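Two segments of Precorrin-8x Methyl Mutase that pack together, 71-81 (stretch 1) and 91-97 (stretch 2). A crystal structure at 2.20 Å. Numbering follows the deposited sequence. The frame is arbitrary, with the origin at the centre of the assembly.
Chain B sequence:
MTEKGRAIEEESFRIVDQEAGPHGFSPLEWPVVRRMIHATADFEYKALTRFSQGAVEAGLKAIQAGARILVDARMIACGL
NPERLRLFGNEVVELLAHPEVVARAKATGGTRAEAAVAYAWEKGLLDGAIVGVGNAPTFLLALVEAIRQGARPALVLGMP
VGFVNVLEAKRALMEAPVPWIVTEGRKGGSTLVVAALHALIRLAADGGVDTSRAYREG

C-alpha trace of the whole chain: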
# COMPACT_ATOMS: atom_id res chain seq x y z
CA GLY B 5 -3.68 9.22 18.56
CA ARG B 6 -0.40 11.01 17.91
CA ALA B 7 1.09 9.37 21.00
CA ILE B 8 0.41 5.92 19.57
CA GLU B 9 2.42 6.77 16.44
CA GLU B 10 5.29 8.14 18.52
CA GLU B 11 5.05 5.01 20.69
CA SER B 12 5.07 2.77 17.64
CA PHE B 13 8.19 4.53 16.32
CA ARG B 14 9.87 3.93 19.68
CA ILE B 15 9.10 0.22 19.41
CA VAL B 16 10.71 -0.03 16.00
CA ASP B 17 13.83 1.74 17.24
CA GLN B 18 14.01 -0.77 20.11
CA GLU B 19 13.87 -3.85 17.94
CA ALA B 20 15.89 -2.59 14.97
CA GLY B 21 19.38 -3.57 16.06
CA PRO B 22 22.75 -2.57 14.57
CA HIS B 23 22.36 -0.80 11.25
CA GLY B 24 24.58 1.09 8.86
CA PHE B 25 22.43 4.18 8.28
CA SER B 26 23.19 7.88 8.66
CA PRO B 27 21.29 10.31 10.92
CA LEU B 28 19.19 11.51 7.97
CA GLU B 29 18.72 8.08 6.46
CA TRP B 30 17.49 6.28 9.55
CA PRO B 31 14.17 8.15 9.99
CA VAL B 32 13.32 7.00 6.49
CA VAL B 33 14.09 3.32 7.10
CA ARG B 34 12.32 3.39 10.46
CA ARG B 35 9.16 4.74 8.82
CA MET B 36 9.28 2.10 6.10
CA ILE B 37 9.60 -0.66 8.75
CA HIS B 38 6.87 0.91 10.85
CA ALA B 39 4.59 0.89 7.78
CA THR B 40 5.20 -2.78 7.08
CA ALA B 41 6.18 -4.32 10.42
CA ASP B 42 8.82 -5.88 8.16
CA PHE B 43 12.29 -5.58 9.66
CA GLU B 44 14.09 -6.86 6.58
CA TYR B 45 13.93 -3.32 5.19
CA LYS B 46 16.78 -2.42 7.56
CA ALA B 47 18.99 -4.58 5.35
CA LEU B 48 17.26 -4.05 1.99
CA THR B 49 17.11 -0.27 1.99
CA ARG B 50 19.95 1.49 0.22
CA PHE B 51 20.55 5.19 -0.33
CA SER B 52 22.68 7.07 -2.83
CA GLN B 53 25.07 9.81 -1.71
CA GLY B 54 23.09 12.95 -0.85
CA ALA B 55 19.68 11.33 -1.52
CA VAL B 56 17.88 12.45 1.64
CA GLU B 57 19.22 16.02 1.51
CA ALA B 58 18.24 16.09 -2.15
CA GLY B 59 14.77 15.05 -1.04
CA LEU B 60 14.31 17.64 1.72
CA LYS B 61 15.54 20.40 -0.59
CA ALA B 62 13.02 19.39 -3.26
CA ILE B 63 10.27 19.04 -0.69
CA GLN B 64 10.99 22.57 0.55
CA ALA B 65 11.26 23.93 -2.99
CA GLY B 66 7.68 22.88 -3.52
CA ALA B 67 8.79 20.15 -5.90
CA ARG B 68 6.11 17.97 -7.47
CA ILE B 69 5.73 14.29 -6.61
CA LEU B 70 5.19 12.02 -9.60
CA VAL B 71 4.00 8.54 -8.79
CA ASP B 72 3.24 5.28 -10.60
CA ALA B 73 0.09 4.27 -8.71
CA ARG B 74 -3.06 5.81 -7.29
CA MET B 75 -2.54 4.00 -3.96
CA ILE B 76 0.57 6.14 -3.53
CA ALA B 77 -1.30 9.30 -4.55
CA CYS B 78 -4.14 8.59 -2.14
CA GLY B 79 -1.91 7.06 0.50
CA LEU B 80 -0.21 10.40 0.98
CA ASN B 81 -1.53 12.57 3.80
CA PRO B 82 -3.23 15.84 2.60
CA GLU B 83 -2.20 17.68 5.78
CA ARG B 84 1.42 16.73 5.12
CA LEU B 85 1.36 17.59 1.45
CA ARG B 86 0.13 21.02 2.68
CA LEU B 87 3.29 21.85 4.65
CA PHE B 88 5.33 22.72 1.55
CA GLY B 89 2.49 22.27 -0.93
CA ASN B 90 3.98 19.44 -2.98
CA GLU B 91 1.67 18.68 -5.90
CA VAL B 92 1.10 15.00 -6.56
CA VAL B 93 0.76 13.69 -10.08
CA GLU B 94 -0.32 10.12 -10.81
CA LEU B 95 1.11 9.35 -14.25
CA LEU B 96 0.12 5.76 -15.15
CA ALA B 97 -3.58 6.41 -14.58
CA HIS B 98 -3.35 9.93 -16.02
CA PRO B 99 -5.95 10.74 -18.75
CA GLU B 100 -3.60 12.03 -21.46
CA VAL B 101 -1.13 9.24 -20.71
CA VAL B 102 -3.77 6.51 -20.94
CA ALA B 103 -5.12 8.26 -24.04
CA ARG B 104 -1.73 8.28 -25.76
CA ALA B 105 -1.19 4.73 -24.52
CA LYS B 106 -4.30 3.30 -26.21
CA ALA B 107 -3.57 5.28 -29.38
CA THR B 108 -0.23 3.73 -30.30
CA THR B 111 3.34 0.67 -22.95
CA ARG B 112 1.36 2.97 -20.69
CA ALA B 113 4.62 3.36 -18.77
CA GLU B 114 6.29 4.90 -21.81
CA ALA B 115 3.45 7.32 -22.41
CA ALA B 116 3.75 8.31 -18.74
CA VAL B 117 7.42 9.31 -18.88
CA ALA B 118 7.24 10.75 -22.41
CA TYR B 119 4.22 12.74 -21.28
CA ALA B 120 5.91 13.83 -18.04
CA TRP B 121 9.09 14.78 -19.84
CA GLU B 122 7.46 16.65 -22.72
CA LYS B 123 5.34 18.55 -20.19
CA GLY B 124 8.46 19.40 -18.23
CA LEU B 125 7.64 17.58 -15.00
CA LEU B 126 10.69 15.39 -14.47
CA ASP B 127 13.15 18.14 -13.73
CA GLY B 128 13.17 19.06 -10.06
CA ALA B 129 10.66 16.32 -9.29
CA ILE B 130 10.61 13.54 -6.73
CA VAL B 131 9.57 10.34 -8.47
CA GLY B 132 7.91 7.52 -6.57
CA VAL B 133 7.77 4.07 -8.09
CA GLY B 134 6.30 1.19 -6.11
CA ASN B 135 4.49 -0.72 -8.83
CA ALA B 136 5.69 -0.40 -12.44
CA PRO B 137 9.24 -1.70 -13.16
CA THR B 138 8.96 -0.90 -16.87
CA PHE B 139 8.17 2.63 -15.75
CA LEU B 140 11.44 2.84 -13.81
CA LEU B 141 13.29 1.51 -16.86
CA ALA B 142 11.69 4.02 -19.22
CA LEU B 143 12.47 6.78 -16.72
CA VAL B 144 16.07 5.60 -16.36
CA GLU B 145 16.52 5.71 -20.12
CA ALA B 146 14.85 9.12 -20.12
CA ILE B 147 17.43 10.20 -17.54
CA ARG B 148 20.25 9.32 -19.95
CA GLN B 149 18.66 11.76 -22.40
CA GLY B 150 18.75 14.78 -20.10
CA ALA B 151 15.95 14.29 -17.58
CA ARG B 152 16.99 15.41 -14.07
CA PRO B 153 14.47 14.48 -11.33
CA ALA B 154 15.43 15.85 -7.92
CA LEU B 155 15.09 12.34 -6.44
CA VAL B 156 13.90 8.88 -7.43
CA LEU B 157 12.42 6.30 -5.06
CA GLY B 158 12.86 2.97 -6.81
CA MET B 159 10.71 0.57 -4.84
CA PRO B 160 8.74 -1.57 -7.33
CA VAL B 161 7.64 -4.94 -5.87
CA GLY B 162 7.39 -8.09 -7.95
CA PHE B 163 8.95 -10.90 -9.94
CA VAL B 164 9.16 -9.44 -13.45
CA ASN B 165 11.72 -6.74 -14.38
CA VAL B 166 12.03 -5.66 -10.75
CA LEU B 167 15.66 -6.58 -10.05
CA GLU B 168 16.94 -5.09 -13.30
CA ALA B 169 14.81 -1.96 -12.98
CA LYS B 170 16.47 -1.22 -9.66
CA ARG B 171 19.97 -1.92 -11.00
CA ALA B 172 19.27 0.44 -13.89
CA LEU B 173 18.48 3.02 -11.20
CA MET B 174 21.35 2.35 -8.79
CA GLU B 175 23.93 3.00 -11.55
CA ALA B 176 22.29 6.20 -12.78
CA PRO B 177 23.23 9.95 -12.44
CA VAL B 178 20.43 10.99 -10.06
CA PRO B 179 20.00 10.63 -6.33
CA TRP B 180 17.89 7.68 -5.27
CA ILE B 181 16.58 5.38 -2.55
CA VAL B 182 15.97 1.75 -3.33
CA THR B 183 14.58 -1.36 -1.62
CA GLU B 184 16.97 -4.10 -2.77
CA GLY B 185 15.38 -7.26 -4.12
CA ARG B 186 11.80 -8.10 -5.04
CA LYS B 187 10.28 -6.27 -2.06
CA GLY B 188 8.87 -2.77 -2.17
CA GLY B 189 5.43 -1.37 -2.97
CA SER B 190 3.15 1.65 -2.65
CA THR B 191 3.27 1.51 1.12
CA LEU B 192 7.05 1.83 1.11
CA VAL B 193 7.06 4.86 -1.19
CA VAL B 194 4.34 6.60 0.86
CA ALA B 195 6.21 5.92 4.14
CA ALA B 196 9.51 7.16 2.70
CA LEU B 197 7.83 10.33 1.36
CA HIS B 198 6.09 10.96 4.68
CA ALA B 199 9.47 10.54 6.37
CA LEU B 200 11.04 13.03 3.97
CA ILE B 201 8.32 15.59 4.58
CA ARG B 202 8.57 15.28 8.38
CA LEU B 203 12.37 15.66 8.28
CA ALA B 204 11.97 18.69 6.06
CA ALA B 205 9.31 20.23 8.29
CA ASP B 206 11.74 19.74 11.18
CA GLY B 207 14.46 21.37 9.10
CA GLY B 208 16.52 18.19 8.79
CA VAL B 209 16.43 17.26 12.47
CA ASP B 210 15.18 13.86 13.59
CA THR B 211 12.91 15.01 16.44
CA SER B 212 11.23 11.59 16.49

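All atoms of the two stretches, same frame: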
# COMPACT_ATOMS: atom_id res chain seq x y z
N VAL B 71 4.07 9.91 -9.24
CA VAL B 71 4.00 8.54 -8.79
C VAL B 71 3.42 7.61 -9.84
O VAL B 71 2.75 8.06 -10.77
CB VAL B 71 3.21 8.46 -7.45
CG1 VAL B 71 3.90 9.32 -6.42
CG2 VAL B 71 1.78 8.97 -7.64
N ASP B 72 3.69 6.31 -9.67
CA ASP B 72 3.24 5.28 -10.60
C ASP B 72 2.02 4.48 -10.17
O ASP B 72 1.75 3.40 -10.72
CB ASP B 72 4.39 4.32 -10.87
CG ASP B 72 4.60 3.34 -9.74
OD1 ASP B 72 4.14 3.62 -8.61
OD2 ASP B 72 5.23 2.29 -9.97
N ALA B 73 1.28 4.97 -9.17
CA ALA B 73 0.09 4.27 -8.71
C ALA B 73 -0.78 5.17 -7.86
O ALA B 73 -0.28 5.96 -7.05
CB ALA B 73 0.47 3.01 -7.92
N ARG B 74 -2.09 5.02 -8.04
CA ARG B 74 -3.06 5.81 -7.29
C ARG B 74 -2.96 5.56 -5.78
O ARG B 74 -3.12 6.49 -4.99
CB ARG B 74 -4.47 5.49 -7.78
CG ARG B 74 -4.74 4.01 -7.89
CD ARG B 74 -5.82 3.72 -8.90
NE ARG B 74 -6.07 2.29 -9.03
CZ ARG B 74 -6.63 1.73 -10.09
NH1 ARG B 74 -7.00 2.47 -11.12
NH2 ARG B 74 -6.81 0.41 -10.12
N MET B 75 -2.67 4.32 -5.38
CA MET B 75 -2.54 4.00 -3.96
C MET B 75 -1.53 4.94 -3.32
O MET B 75 -1.71 5.41 -2.20
CB MET B 75 -2.08 2.54 -3.75
CG MET B 75 -3.19 1.53 -3.91
SD MET B 75 -2.75 -0.11 -3.27
CE MET B 75 -3.07 0.08 -1.53
N ILE B 76 -0.44 5.21 -4.04
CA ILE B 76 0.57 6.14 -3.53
C ILE B 76 -0.02 7.55 -3.44
O ILE B 76 0.13 8.24 -2.43
CB ILE B 76 1.80 6.17 -4.46
CG1 ILE B 76 2.52 4.81 -4.36
CG2 ILE B 76 2.72 7.33 -4.12
CD1 ILE B 76 3.74 4.69 -5.23
N ALA B 77 -0.70 7.98 -4.51
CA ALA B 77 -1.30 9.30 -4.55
C ALA B 77 -2.27 9.47 -3.39
O ALA B 77 -2.20 10.46 -2.67
CB ALA B 77 -2.02 9.52 -5.87
N CYS B 78 -3.15 8.49 -3.21
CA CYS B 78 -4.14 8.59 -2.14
C CYS B 78 -3.54 8.26 -0.78
O CYS B 78 -3.98 8.80 0.23
CB CYS B 78 -5.33 7.67 -2.42
SG CYS B 78 -6.33 8.10 -3.87
N GLY B 79 -2.54 7.40 -0.76
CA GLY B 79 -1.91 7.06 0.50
C GLY B 79 -1.33 8.28 1.18
O GLY B 79 -1.37 8.42 2.40
N LEU B 80 -0.79 9.20 0.39
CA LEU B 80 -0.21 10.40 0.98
C LEU B 80 -1.22 11.18 1.82
O LEU B 80 -2.41 11.19 1.53
CB LEU B 80 0.38 11.28 -0.11
CG LEU B 80 1.55 10.56 -0.78
CD1 LEU B 80 1.83 11.18 -2.12
CD2 LEU B 80 2.75 10.60 0.12
N ASN B 81 -0.72 11.81 2.87
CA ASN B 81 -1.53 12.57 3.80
C ASN B 81 -1.70 14.03 3.32
O ASN B 81 -0.72 14.77 3.22
CB ASN B 81 -0.85 12.55 5.16
CG ASN B 81 -1.67 13.24 6.24
OD1 ASN B 81 -1.20 14.17 6.88
ND2 ASN B 81 -2.88 12.78 6.45
N GLU B 91 2.67 19.25 -5.01
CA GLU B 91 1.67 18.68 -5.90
C GLU B 91 1.97 17.23 -6.23
O GLU B 91 3.12 16.88 -6.47
CB GLU B 91 1.57 19.47 -7.20
CG GLU B 91 0.60 18.86 -8.20
CD GLU B 91 0.50 19.67 -9.50
OE1 GLU B 91 -0.35 19.33 -10.34
OE2 GLU B 91 1.28 20.63 -9.67
N VAL B 92 0.94 16.40 -6.23
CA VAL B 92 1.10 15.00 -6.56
C VAL B 92 0.51 14.73 -7.93
O VAL B 92 -0.60 15.13 -8.22
CB VAL B 92 0.38 14.07 -5.55
CG1 VAL B 92 0.72 12.62 -5.86
CG2 VAL B 92 0.77 14.42 -4.11
N VAL B 93 1.26 14.03 -8.76
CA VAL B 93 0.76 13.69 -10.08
C VAL B 93 0.90 12.19 -10.33
O VAL B 93 2.00 11.64 -10.32
CB VAL B 93 1.51 14.47 -11.18
CG1 VAL B 93 1.06 13.98 -12.55
CG2 VAL B 93 1.21 15.95 -11.04
N GLU B 94 -0.25 11.54 -10.53
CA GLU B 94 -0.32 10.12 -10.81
C GLU B 94 -0.26 9.96 -12.33
O GLU B 94 -1.22 10.25 -13.05
CB GLU B 94 -1.63 9.55 -10.25
CG GLU B 94 -2.14 8.27 -10.92
CD GLU B 94 -1.14 7.13 -10.90
OE1 GLU B 94 -1.47 6.04 -11.43
OE2 GLU B 94 -0.03 7.32 -10.37
N LEU B 95 0.89 9.50 -12.82
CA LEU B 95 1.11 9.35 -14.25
C LEU B 95 0.44 8.17 -14.97
O LEU B 95 -0.29 8.38 -15.93
CB LEU B 95 2.62 9.34 -14.53
CG LEU B 95 3.39 10.61 -14.14
CD1 LEU B 95 4.88 10.43 -14.39
CD2 LEU B 95 2.86 11.79 -14.93
N LEU B 96 0.69 6.95 -14.51
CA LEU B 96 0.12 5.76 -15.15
C LEU B 96 -1.39 5.74 -15.34
O LEU B 96 -1.89 5.14 -16.30
CB LEU B 96 0.54 4.49 -14.40
CG LEU B 96 2.02 4.12 -14.56
CD1 LEU B 96 2.26 2.78 -13.89
CD2 LEU B 96 2.39 4.03 -16.03
N ALA B 97 -2.13 6.38 -14.45
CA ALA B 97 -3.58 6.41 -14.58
C ALA B 97 -4.03 7.76 -15.13
O ALA B 97 -5.22 8.02 -15.24
CB ALA B 97 -4.23 6.16 -13.22

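The two stretches are joined by a short piece of parallel β-sheet centred on Val 71, which uses both of its backbone polar groups across the contact. Its N donates to O of Val 93 at 2.9 Å with an N-H...O angle of 164°, and its O accepts from N of Leu 95 at 3.1 Å and 158°. One residue thus binds the two neighbours of Glu 94, the usual parallel pattern, and sets Val 71 beside Glu 94 with their CA atoms 5.0 Å apart. Their side chains lie on the same face of the sheet.

Glu 94 is the polar puzzle of the contact. The end of its side chain comes nearer to stretch 1, with chi2 at 57° (p), until OE2 lies 2.9 Å from O of Val 71 and 2.9 Å from N of Ala 73. Neither approach is a hydrogen bond: the first brings together two acceptors, and the second has a poor angle. What the carboxylate does accept within these stretches is a weak bond from N of Ala 97 to OE1, 3.1 Å long at 127°. Both carboxylate oxygens of Asp 72, and NH2 of the Arg 74 guanidinium, are hydrogen-bonded elsewhere in the structure.

Beyond the sheet, the helix that starts at Arg 74 runs nearly antiparallel to the strand. O of Ala 73, just before it, accepts from N of Ala 77 at 3.3 Å, so the first turn is tied down internally.

Val 92 supplies the apolar surface. Its CG1 lies 4.2 Å from CG2 of Val 71 and 4.1 Å from CB of Ala 77, while its CG2 lies 3.9 Å from CD1 of Leu 80. A branched valine suits a strand and offers two methyls here; the small Ala 77 lets the helix backbone come close, its own CA being 4.1 Å from CG1 of Val 92.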